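PDB 4KL0: inosine-uridine nucleoside N-ribohydrolase from Xanthomonas oryzae pv. oryzae, which binds calcium and probably hydrolyses N-glycosidic bonds, although its role as a bacterial effector is not established. Local coordinates for residues A[29-34]-A[59-64]; A[146-151]-A[173-178]. All blocks are in the same frame, centred on the assembly; numbering follows the deposited sequence.

Contact 1 of 2, residues A[29-34]-A[59-64]; sequences DTLLFT and RLTDVV
Asp-29 lays its carboxylate alongside the Arg-59 guanidinium, the two planes 22° apart, at the start of a parallel strand pair that belongs to a Rossmann-like beta-alpha-beta unit: strand 28-34, helix 41-54, strand 58-65. Arg-59 bends at chi3 (75°), so NH2 meets the syn lone pair of Asp-29 OD2 at 2.8 Å, while NE makes a weak, bent bond to Asp-29 OD1. Past Thr-30 the pairing slips by one residue. At this beta bulge, Thr-61 N still bonds Thr-30 O, and Leu-32 N takes up Asp-62 O. On the face of Leu-31 and Phe-33, the Leu-31 side chain runs beside Asp-62 and crosses Thr-61 obliquely, its CD2 3.8 Å from Thr-61 OG1. Thr-61 OG1 donates to the buried Asp-62 OD1 from above the carboxylate plane at 2.8 Å, and Arg-138 of helix 133-141 adds a salt bridge. On the other face, Leu-60 CD1 tucks against Leu-32 CB at 3.8 Å. Near the calcium site the Thr-34 hydroxyl, anti to its backbone N, bonds Asp-42 and Tyr-46, which leaves CG2 in the crowded position between N and carbonyl carbon, pressed tightly against Val-63 CG1 at 3.4 Å.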
# COMPACT_ATOMS: atom_id res chain seq x y z
N ASP A 29 -14.73 4.40 6.96
CA ASP A 29 -14.89 3.41 5.89
C ASP A 29 -13.87 3.70 4.80
O ASP A 29 -13.68 4.88 4.43
CB ASP A 29 -16.30 3.43 5.31
CG ASP A 29 -17.27 2.59 6.10
OD1 ASP A 29 -16.85 2.04 7.15
OD2 ASP A 29 -18.44 2.44 5.68
N THR A 30 -13.22 2.64 4.28
CA THR A 30 -12.02 2.81 3.43
C THR A 30 -12.14 2.03 2.15
O THR A 30 -12.50 0.85 2.18
CB THR A 30 -10.75 2.37 4.21
OG1 THR A 30 -10.55 3.23 5.35
CG2 THR A 30 -9.51 2.45 3.31
N LEU A 31 -11.82 2.69 1.03
CA LEU A 31 -11.76 2.07 -0.31
C LEU A 31 -10.27 1.98 -0.69
O LEU A 31 -9.54 3.02 -0.64
CB LEU A 31 -12.47 2.94 -1.37
CG LEU A 31 -13.83 3.46 -0.89
CD1 LEU A 31 -14.42 4.42 -1.97
CD2 LEU A 31 -14.77 2.32 -0.62
N LEU A 32 -9.82 0.77 -1.00
CA LEU A 32 -8.39 0.50 -1.25
C LEU A 32 -8.19 0.03 -2.69
O LEU A 32 -8.92 -0.83 -3.21
CB LEU A 32 -7.92 -0.55 -0.24
CG LEU A 32 -6.46 -0.95 -0.26
CD1 LEU A 32 -5.59 0.27 0.12
CD2 LEU A 32 -6.16 -2.10 0.78
N PHE A 33 -7.15 0.59 -3.34
CA PHE A 33 -6.79 0.25 -4.72
C PHE A 33 -5.37 -0.30 -4.68
O PHE A 33 -4.47 0.37 -4.17
CB PHE A 33 -6.85 1.53 -5.58
CG PHE A 33 -8.19 2.18 -5.56
CD1 PHE A 33 -9.10 1.94 -6.60
CD2 PHE A 33 -8.52 3.03 -4.52
CE1 PHE A 33 -10.41 2.54 -6.52
CE2 PHE A 33 -9.82 3.62 -4.46
CZ PHE A 33 -10.72 3.36 -5.52
N THR A 34 -5.17 -1.55 -5.11
CA THR A 34 -3.97 -2.31 -4.70
C THR A 34 -3.55 -3.36 -5.73
O THR A 34 -4.34 -3.71 -6.61
CB THR A 34 -4.30 -2.99 -3.38
OG1 THR A 34 -3.21 -3.78 -2.89
CG2 THR A 34 -5.51 -3.88 -3.50
N ARG A 59 -12.66 0.82 8.54
CA ARG A 59 -13.34 -0.42 8.18
C ARG A 59 -13.14 -0.59 6.68
O ARG A 59 -13.48 0.32 5.88
CB ARG A 59 -14.80 -0.44 8.63
CG ARG A 59 -15.52 -1.69 8.15
CD ARG A 59 -16.99 -1.70 8.57
NE ARG A 59 -17.73 -0.77 7.73
CZ ARG A 59 -19.06 -0.71 7.69
NH1 ARG A 59 -19.79 -1.54 8.44
NH2 ARG A 59 -19.65 0.17 6.88
N LEU A 60 -12.47 -1.70 6.33
CA LEU A 60 -12.04 -1.89 4.91
C LEU A 60 -13.20 -2.53 4.19
O LEU A 60 -13.42 -3.76 4.31
CB LEU A 60 -10.77 -2.76 4.85
CG LEU A 60 -10.13 -2.99 3.51
CD1 LEU A 60 -9.84 -1.65 2.83
CD2 LEU A 60 -8.87 -3.85 3.73
N THR A 61 -13.94 -1.73 3.41
CA THR A 61 -15.19 -2.26 2.87
C THR A 61 -15.02 -2.85 1.46
O THR A 61 -15.65 -3.89 1.12
CB THR A 61 -16.29 -1.18 2.92
OG1 THR A 61 -15.92 -0.07 2.07
CG2 THR A 61 -16.45 -0.67 4.35
N ASP A 62 -14.13 -2.25 0.66
CA ASP A 62 -14.03 -2.61 -0.75
C ASP A 62 -12.58 -2.49 -1.17
O ASP A 62 -11.90 -1.55 -0.78
CB ASP A 62 -14.88 -1.66 -1.61
CG ASP A 62 -16.38 -1.73 -1.26
OD1 ASP A 62 -16.82 -0.94 -0.41
OD2 ASP A 62 -17.10 -2.58 -1.84
N VAL A 63 -12.15 -3.44 -1.94
CA VAL A 63 -10.80 -3.42 -2.49
C VAL A 63 -10.87 -3.72 -3.98
O VAL A 63 -11.50 -4.70 -4.40
CB VAL A 63 -9.97 -4.49 -1.76
CG1 VAL A 63 -8.59 -4.58 -2.33
CG2 VAL A 63 -9.88 -4.17 -0.28
N VAL A 64 -10.28 -2.87 -4.81
CA VAL A 64 -10.27 -3.14 -6.24
C VAL A 64 -8.80 -3.32 -6.67
O VAL A 64 -7.93 -2.56 -6.30
CB VAL A 64 -10.93 -2.02 -7.03
CG1 VAL A 64 -10.87 -2.33 -8.50
CG2 VAL A 64 -12.43 -1.85 -6.56

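Contact 2 of 2, residues A[146-151]-A[173-178]; sequences LGMVVI and ASITIM. With CA (calcium ion), chain B.
Met-148, Val-150, Ile-175 and Ile-177 stand side by side on one face of two parallel strands, all pointing the same way, so that they meet flank to flank. Met-148 CG lies anti to the carbonyl carbon and chi2 is extended (173°), which carries SD out along Ile-175, 4.1 Å from its CG1; the bend at chi3 then turns the terminal methyl. Val-150 fits between the two isoleucines: its CG2 lies beside Ile-175 CG2, and its CB sits 4.0 Å from Ile-177 CG1. Both isoleucines hold CG1 anti to the carbonyl carbon with an extended chi2, so their branches repeat along the strand. Helix 155-163 covers this face through Ala-157 and Leu-161.

The opposite face, that of Val-149, Ser-174 and Thr-176, is more polar. A water there donates to Met-148 O at 2.8 Å and also bonds Ser-174 OG and Thr-176 OG1, stitching both hydroxyls to the neighbouring backbone. Met-148 O is thus held twice, since Thr-176 N bonds it as well. The main chains run 12° from parallel, joined by bonds that alternate from strand to strand; Val-150 N to Thr-176 O is the straightest (171°), at 2.8 Å.

At Ile-151, CG2 only brushes Met-178 CB and the side chain leads away, while the Ile-151 carbonyl oxygen binds calcium at 2.4 Å. Asp-35, Asp-42 and Asp-318 complete the protein ligands, and three waters join them. A calcium held by a main-chain carbonyl and three aspartates, beside the C-terminal ends of the central parallel strands, is typical of the nucleoside hydrolase fold.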
# COMPACT_ATOMS: atom_id res chain seq x y z
N LEU A 146 -16.06 8.67 3.15
CA LEU A 146 -15.12 7.53 3.14
C LEU A 146 -13.74 8.04 2.75
O LEU A 146 -13.59 9.14 2.18
CB LEU A 146 -15.56 6.50 2.10
CG LEU A 146 -16.85 5.69 2.36
CD1 LEU A 146 -18.06 6.44 1.88
CD2 LEU A 146 -16.84 4.32 1.75
N GLY A 147 -12.72 7.26 3.08
CA GLY A 147 -11.37 7.57 2.60
C GLY A 147 -10.97 6.68 1.45
O GLY A 147 -11.43 5.54 1.35
N MET A 148 -10.17 7.20 0.52
CA MET A 148 -9.68 6.38 -0.61
C MET A 148 -8.19 6.28 -0.43
O MET A 148 -7.51 7.26 -0.17
CB MET A 148 -9.93 7.04 -1.99
CG MET A 148 -11.40 7.00 -2.53
SD MET A 148 -11.70 8.00 -4.10
CE MET A 148 -10.54 7.23 -5.26
N VAL A 149 -7.66 5.07 -0.50
CA VAL A 149 -6.22 4.87 -0.34
C VAL A 149 -5.67 4.15 -1.57
O VAL A 149 -6.17 3.05 -1.96
CB VAL A 149 -5.97 4.03 0.93
CG1 VAL A 149 -4.47 3.76 1.03
CG2 VAL A 149 -6.48 4.80 2.21
N VAL A 150 -4.70 4.78 -2.21
CA VAL A 150 -4.18 4.23 -3.50
C VAL A 150 -2.78 3.76 -3.30
O VAL A 150 -1.87 4.53 -3.02
CB VAL A 150 -4.25 5.32 -4.59
CG1 VAL A 150 -3.63 4.82 -5.89
CG2 VAL A 150 -5.71 5.82 -4.71
N ILE A 151 -2.58 2.43 -3.43
CA ILE A 151 -1.24 1.87 -3.25
C ILE A 151 -0.92 1.03 -4.48
O ILE A 151 -0.17 0.10 -4.37
CB ILE A 151 -1.14 1.02 -1.97
CG1 ILE A 151 -2.27 -0.02 -1.84
CG2 ILE A 151 -1.22 1.97 -0.73
CD1 ILE A 151 -2.12 -0.98 -0.67
N ALA A 173 -13.63 11.85 1.79
CA ALA A 173 -12.86 12.76 2.64
C ALA A 173 -11.48 13.20 2.14
O ALA A 173 -11.11 14.38 2.23
CB ALA A 173 -12.76 12.22 4.07
N SER A 174 -10.71 12.24 1.59
CA SER A 174 -9.38 12.54 1.11
C SER A 174 -9.00 11.37 0.26
O SER A 174 -9.62 10.30 0.32
CB SER A 174 -8.35 12.62 2.24
OG SER A 174 -8.32 11.39 2.98
N ILE A 175 -7.96 11.60 -0.52
CA ILE A 175 -7.35 10.55 -1.35
C ILE A 175 -5.87 10.56 -0.99
O ILE A 175 -5.19 11.58 -1.13
CB ILE A 175 -7.50 10.80 -2.85
CG1 ILE A 175 -8.97 10.89 -3.25
CG2 ILE A 175 -6.72 9.71 -3.65
CD1 ILE A 175 -9.20 11.27 -4.71
N THR A 176 -5.35 9.42 -0.55
CA THR A 176 -3.95 9.35 -0.12
C THR A 176 -3.28 8.34 -1.02
O THR A 176 -3.82 7.25 -1.25
CB THR A 176 -3.83 8.81 1.35
OG1 THR A 176 -4.65 9.63 2.21
CG2 THR A 176 -2.42 8.88 1.90
N ILE A 177 -2.15 8.71 -1.59
CA ILE A 177 -1.60 7.94 -2.72
C ILE A 177 -0.12 7.69 -2.48
O ILE A 177 0.60 8.61 -2.05
CB ILE A 177 -1.67 8.77 -4.07
CG1 ILE A 177 -3.11 9.16 -4.38
CG2 ILE A 177 -1.03 7.98 -5.25
CD1 ILE A 177 -3.21 10.21 -5.56
N MET A 178 0.36 6.49 -2.77
CA MET A 178 1.78 6.19 -2.74
C MET A 178 2.26 6.50 -4.15
O MET A 178 2.02 5.74 -5.10
CB MET A 178 1.96 4.68 -2.40
CG MET A 178 3.38 4.26 -1.99
SD MET A 178 4.67 4.28 -3.33
CE MET A 178 5.72 5.58 -2.61
CA CA B . 1.50 -1.63 -4.14
O HOH W 1 -7.44 8.88 2.14
O HOH W 2 2.95 0.64 -4.05
O HOH W 3 3.89 -2.27 -3.97
O HOH W 4 2.49 -1.00 -6.46

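Both contacts are buried in the same sheet, where strands 28-34 and 146-150 are neighbours: Leu-31 N and O probably bond Gly-147 O and Val-149 N, so the four segments form a continuous parallel core in the order 59-64, 29-34, 146-151, 173-178. Contact 1 crosses at 47°, carries a bulge and reaches the protein surface through an ion pair. Contact 2 is more regular, with aliphatic packing on one face and a bound water on the other. Helix 155-163 covers side chains of both. They also converge on calcium: 146-151 supplies a ligand directly, whereas Thr-34 in contact 1 acts from the second shell, bonded to the ligand Asp-42.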